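Local coordinates for mRNA-binding protein PUF3 (Saccharomyces cerevisiae, PDB 3K49) that binds the 3'-UTR of COX17 and other mRNAs, mostly for mitochondrial proteins, and promotes COX17 mRNA decay by speeding its deadenylation, at residues P6-L11 against S33-K38; D68-S73 against D99-N104. All blocks are in the same frame, centred on the assembly; numbering follows the deposited sequence.

Overall arrangement
The modelled chain starts just before helix 6-12, at one end of the curved Pumilio homology domain. Interaction 1 closes the first loop: helix 6-12 meets helix 33-37 of Pumilio repeat 1 across a span with little helix, part of it not modelled. The chain then runs through helices 40-50 and 55-65. Interaction 2 opens at helix 69-74 in repeat 2 and closes a mostly helical loop at residues 99-104, where repeat 2 passes into repeat 3. The two contacts follow in series, with centres about 22 Å apart. Segments 33-38 and 68-73 also touch directly: Lys38 NZ forms a salt bridge with Glu71 OE2, and Leu34 packs on Leu72.

Interaction 1 (P6-L11 against S33-K38); sequences PLLEQL and SLEFCK
Leu8 lays a methyl over the ring of Phe36. Its CD2 sits 3.8 Å from the Phe36 ring centroid and only 8° off the ring normal, a CH-pi contact over the centre of one face. Leu7 comes to the same ring at its edge, near the plane, with CB 3.8 Å from Phe36 CE1. Leu11 adds a third contact obliquely, its CD2 lying 3.9 Å from Phe36 CE2. The other methyl of Leu8, CD1, rests 3.6 Å from Glu35 OE2. The CG of Glu35 is anti to the backbone N (chi1 159°), and the chain runs on extended, which carries its carboxylate out to Leu8. The contact joins the N-terminal helix to the short first helix of Pumilio repeat 1, in the superhelical stack of helical repeats that forms a PUF domain. The two short helical segments cross at -51°, with axes 10.9 Å apart at their closest. An alanine in place of Phe36 would probably open a gap beneath Leu8 CD2 and deprive Leu7 and Leu11 of their shared apolar partner. Farther out, Phe45 of helix 40-50 touches both Leu11 and Phe36. Ile46 of that helix also packs on Phe36.

Interaction 2 (D68-S73 against D99-N104); sequences DAIELS and DQFKGN
Ile70 reaches across to the backbone of Gln100 and the ring of Phe101. Its CD1 lies 3.6 Å from Gln100 O and 3.9 Å from Phe101 CD1, where it meets the ring at the edge, near the ring plane. The side chain of Gln100 is extended beyond CG (chi2 -176°), which carries its amide across to Ala69, and OE1 comes 3.3 Å from Ala69 CB. A water bridges the segments here: it donates to Gln100 OE1 at 2.6 Å and accepts from Ile70 N. Gln100 NE2 donates to Arg66 O, so both ends of the amide are held. This is packing between successive Pumilio repeats: helix 69-74 of repeat 2 packs on Gln100 and Phe101, the first residues of repeat 3, at the close of helix 91-101. A type II beta turn runs from Phe101 to Asn104, and Asn104 ND2 bonds back to Gln100 O at 3.0 Å, from above the carbonyl plane. Ser73 OG also lies near the Phe101 ring, 4.1 Å from Phe101 CE1, approaching it obliquely. That hydroxyl donates to Ala69 O, which takes a second bond from Ser73 N. Val117 and Ile118 of helix 114-124 pack on Phe101, and Leu108 touches both Ile70 and Phe101.

Interaction 1 (P6-L11 against S33-K38)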
# COMPACT_ATOMS: atom_id res chain seq x y z
N PRO A 6 -6.84 31.41 30.65
CA PRO A 6 -5.99 31.21 31.83
C PRO A 6 -5.58 29.76 32.08
O PRO A 6 -4.41 29.50 32.38
CB PRO A 6 -6.88 31.71 32.98
CG PRO A 6 -7.80 32.68 32.35
CD PRO A 6 -8.07 32.15 30.98
N LEU A 7 -6.52 28.83 31.98
CA LEU A 7 -6.22 27.41 32.18
C LEU A 7 -5.20 26.90 31.17
O LEU A 7 -4.28 26.17 31.52
CB LEU A 7 -7.50 26.58 32.12
CG LEU A 7 -8.20 26.53 33.48
CD1 LEU A 7 -9.70 26.45 33.34
CD2 LEU A 7 -7.69 25.36 34.27
N LEU A 8 -5.37 27.29 29.91
CA LEU A 8 -4.41 26.95 28.86
C LEU A 8 -3.02 27.49 29.16
O LEU A 8 -2.01 26.84 28.88
CB LEU A 8 -4.90 27.44 27.49
CG LEU A 8 -5.85 26.47 26.79
CD1 LEU A 8 -6.41 27.07 25.51
CD2 LEU A 8 -5.16 25.14 26.51
N GLU A 9 -2.97 28.69 29.74
CA GLU A 9 -1.71 29.30 30.14
C GLU A 9 -1.12 28.58 31.35
O GLU A 9 0.10 28.40 31.43
CB GLU A 9 -1.91 30.78 30.44
CG GLU A 9 -2.58 31.54 29.31
CD GLU A 9 -3.22 32.84 29.78
OE1 GLU A 9 -2.98 33.22 30.94
OE2 GLU A 9 -3.97 33.46 28.98
N GLN A 10 -1.98 28.18 32.28
CA GLN A 10 -1.55 27.42 33.45
C GLN A 10 -1.03 26.05 33.04
O GLN A 10 -0.36 25.36 33.81
CB GLN A 10 -2.70 27.28 34.45
CG GLN A 10 -2.31 26.60 35.76
CD GLN A 10 -3.51 26.35 36.66
OE1 GLN A 10 -4.62 26.09 36.18
NE2 GLN A 10 -3.29 26.42 37.97
N LEU A 11 -1.35 25.65 31.81
CA LEU A 11 -0.91 24.37 31.29
C LEU A 11 0.49 24.47 30.70
O LEU A 11 1.39 23.72 31.07
CB LEU A 11 -1.89 23.89 30.21
CG LEU A 11 -1.58 22.55 29.55
CD1 LEU A 11 -1.93 21.42 30.49
CD2 LEU A 11 -2.32 22.40 28.21
N SER A 33 -13.44 22.19 28.27
CA SER A 33 -12.98 21.01 27.54
C SER A 33 -12.89 21.24 26.01
O SER A 33 -11.86 20.98 25.39
CB SER A 33 -13.86 19.81 27.85
OG SER A 33 -13.83 19.51 29.23
N LEU A 34 -13.98 21.74 25.43
CA LEU A 34 -14.05 21.99 23.99
C LEU A 34 -12.91 22.90 23.55
O LEU A 34 -12.29 22.67 22.52
CB LEU A 34 -15.39 22.62 23.63
CG LEU A 34 -15.71 22.54 22.14
CD1 LEU A 34 -16.00 21.10 21.78
CD2 LEU A 34 -16.88 23.45 21.78
N GLU A 35 -12.62 23.91 24.36
CA GLU A 35 -11.55 24.85 24.06
C GLU A 35 -10.17 24.23 24.31
O GLU A 35 -9.17 24.66 23.76
CB GLU A 35 -11.74 26.13 24.89
CG GLU A 35 -10.50 26.98 25.10
CD GLU A 35 -10.58 27.83 26.37
OE1 GLU A 35 -11.70 28.27 26.74
OE2 GLU A 35 -9.52 28.05 27.01
N PHE A 36 -10.12 23.21 25.16
CA PHE A 36 -8.87 22.45 25.30
C PHE A 36 -8.64 21.52 24.12
O PHE A 36 -7.51 21.31 23.70
CB PHE A 36 -8.87 21.65 26.59
CG PHE A 36 -8.05 22.27 27.68
CD1 PHE A 36 -8.46 23.44 28.29
CD2 PHE A 36 -6.86 21.68 28.10
CE1 PHE A 36 -7.71 24.02 29.30
CE2 PHE A 36 -6.11 22.25 29.11
CZ PHE A 36 -6.54 23.43 29.71
N CYS A 37 -9.73 20.97 23.60
CA CYS A 37 -9.67 20.05 22.48
C CYS A 37 -9.29 20.75 21.17
O CYS A 37 -8.62 20.16 20.32
CB CYS A 37 -11.00 19.33 22.30
SG CYS A 37 -11.46 18.25 23.66
N LYS A 38 -9.71 22.01 21.01
CA LYS A 38 -9.44 22.71 19.75
C LYS A 38 -8.07 23.36 19.74
O LYS A 38 -7.67 23.99 18.77
CB LYS A 38 -10.52 23.73 19.42
CG LYS A 38 -11.88 23.11 19.14
CD LYS A 38 -12.88 24.16 18.74
CE LYS A 38 -14.26 23.57 18.52
NZ LYS A 38 -15.31 24.62 18.63

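Interaction 2 (D68-S73 against D99-N104)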
# COMPACT_ATOMS: atom_id res chain seq x y z
N ASP A 68 -20.64 18.26 20.84
CA ASP A 68 -19.78 18.87 19.84
C ASP A 68 -18.82 17.85 19.24
O ASP A 68 -17.76 18.22 18.76
CB ASP A 68 -18.99 20.02 20.45
CG ASP A 68 -19.88 21.09 21.04
OD1 ASP A 68 -21.01 20.75 21.47
OD2 ASP A 68 -19.47 22.27 21.08
N ALA A 69 -19.21 16.58 19.26
CA ALA A 69 -18.38 15.50 18.72
C ALA A 69 -18.13 15.65 17.21
O ALA A 69 -16.99 15.55 16.76
CB ALA A 69 -19.00 14.16 19.04
N ILE A 70 -19.19 15.89 16.44
CA ILE A 70 -19.05 16.10 14.99
C ILE A 70 -18.05 17.22 14.70
O ILE A 70 -17.13 17.04 13.91
CB ILE A 70 -20.39 16.49 14.35
CG1 ILE A 70 -21.28 15.27 14.17
CG2 ILE A 70 -20.14 17.18 13.00
CD1 ILE A 70 -20.59 14.11 13.48
N GLU A 71 -18.23 18.36 15.35
CA GLU A 71 -17.33 19.49 15.16
C GLU A 71 -15.87 19.17 15.51
O GLU A 71 -14.95 19.46 14.74
CB GLU A 71 -17.80 20.71 15.97
CG GLU A 71 -16.88 21.90 15.85
CD GLU A 71 -17.23 23.02 16.81
OE1 GLU A 71 -17.97 22.77 17.79
OE2 GLU A 71 -16.77 24.16 16.58
N LEU A 72 -15.66 18.55 16.67
CA LEU A 72 -14.33 18.09 17.04
C LEU A 72 -13.77 17.10 16.02
O LEU A 72 -12.57 17.12 15.71
CB LEU A 72 -14.33 17.48 18.44
CG LEU A 72 -14.64 18.51 19.53
CD1 LEU A 72 -14.53 17.90 20.92
CD2 LEU A 72 -13.73 19.75 19.38
N SER A 73 -14.64 16.23 15.51
CA SER A 73 -14.19 15.24 14.54
C SER A 73 -13.58 15.94 13.33
O SER A 73 -12.67 15.40 12.70
CB SER A 73 -15.33 14.32 14.10
OG SER A 73 -15.70 13.46 15.16
N ASP A 99 -23.91 6.84 17.07
CA ASP A 99 -25.25 7.35 16.82
C ASP A 99 -25.24 8.79 16.32
O ASP A 99 -26.21 9.25 15.72
CB ASP A 99 -26.12 7.21 18.06
CG ASP A 99 -26.25 5.76 18.52
OD1 ASP A 99 -25.83 4.86 17.76
OD2 ASP A 99 -26.75 5.53 19.64
N GLN A 100 -24.14 9.50 16.56
CA GLN A 100 -23.97 10.83 15.96
C GLN A 100 -23.38 10.76 14.55
O GLN A 100 -23.36 11.77 13.83
CB GLN A 100 -23.09 11.71 16.85
CG GLN A 100 -23.81 12.28 18.04
CD GLN A 100 -22.93 13.22 18.82
OE1 GLN A 100 -22.15 13.97 18.24
NE2 GLN A 100 -23.04 13.17 20.15
N PHE A 101 -22.88 9.59 14.16
CA PHE A 101 -22.29 9.44 12.83
C PHE A 101 -23.35 9.00 11.83
O PHE A 101 -23.29 9.37 10.65
CB PHE A 101 -21.11 8.45 12.85
CG PHE A 101 -19.91 8.93 13.62
CD1 PHE A 101 -19.79 10.28 13.97
CD2 PHE A 101 -18.91 8.05 13.98
CE1 PHE A 101 -18.68 10.73 14.69
CE2 PHE A 101 -17.79 8.49 14.69
CZ PHE A 101 -17.67 9.84 15.05
N LYS A 102 -24.34 8.25 12.32
CA LYS A 102 -25.46 7.79 11.49
C LYS A 102 -26.08 8.92 10.68
O LYS A 102 -26.47 9.95 11.24
CB LYS A 102 -26.53 7.11 12.34
CG LYS A 102 -26.14 5.74 12.86
CD LYS A 102 -27.30 5.13 13.64
CE LYS A 102 -26.83 4.31 14.84
NZ LYS A 102 -27.96 3.96 15.74
N GLY A 103 -26.16 8.72 9.37
CA GLY A 103 -26.70 9.72 8.45
C GLY A 103 -25.65 10.71 7.98
O GLY A 103 -25.94 11.57 7.17
N ASN A 104 -24.43 10.57 8.51
CA ASN A 104 -23.35 11.52 8.22
C ASN A 104 -22.09 10.87 7.72
O ASN A 104 -21.07 11.55 7.57
CB ASN A 104 -23.02 12.35 9.46
CG ASN A 104 -24.23 13.02 10.05
OD1 ASN A 104 -24.84 13.88 9.42
ND2 ASN A 104 -24.60 12.62 11.27
O HOH W 1 -22.06 16.54 17.78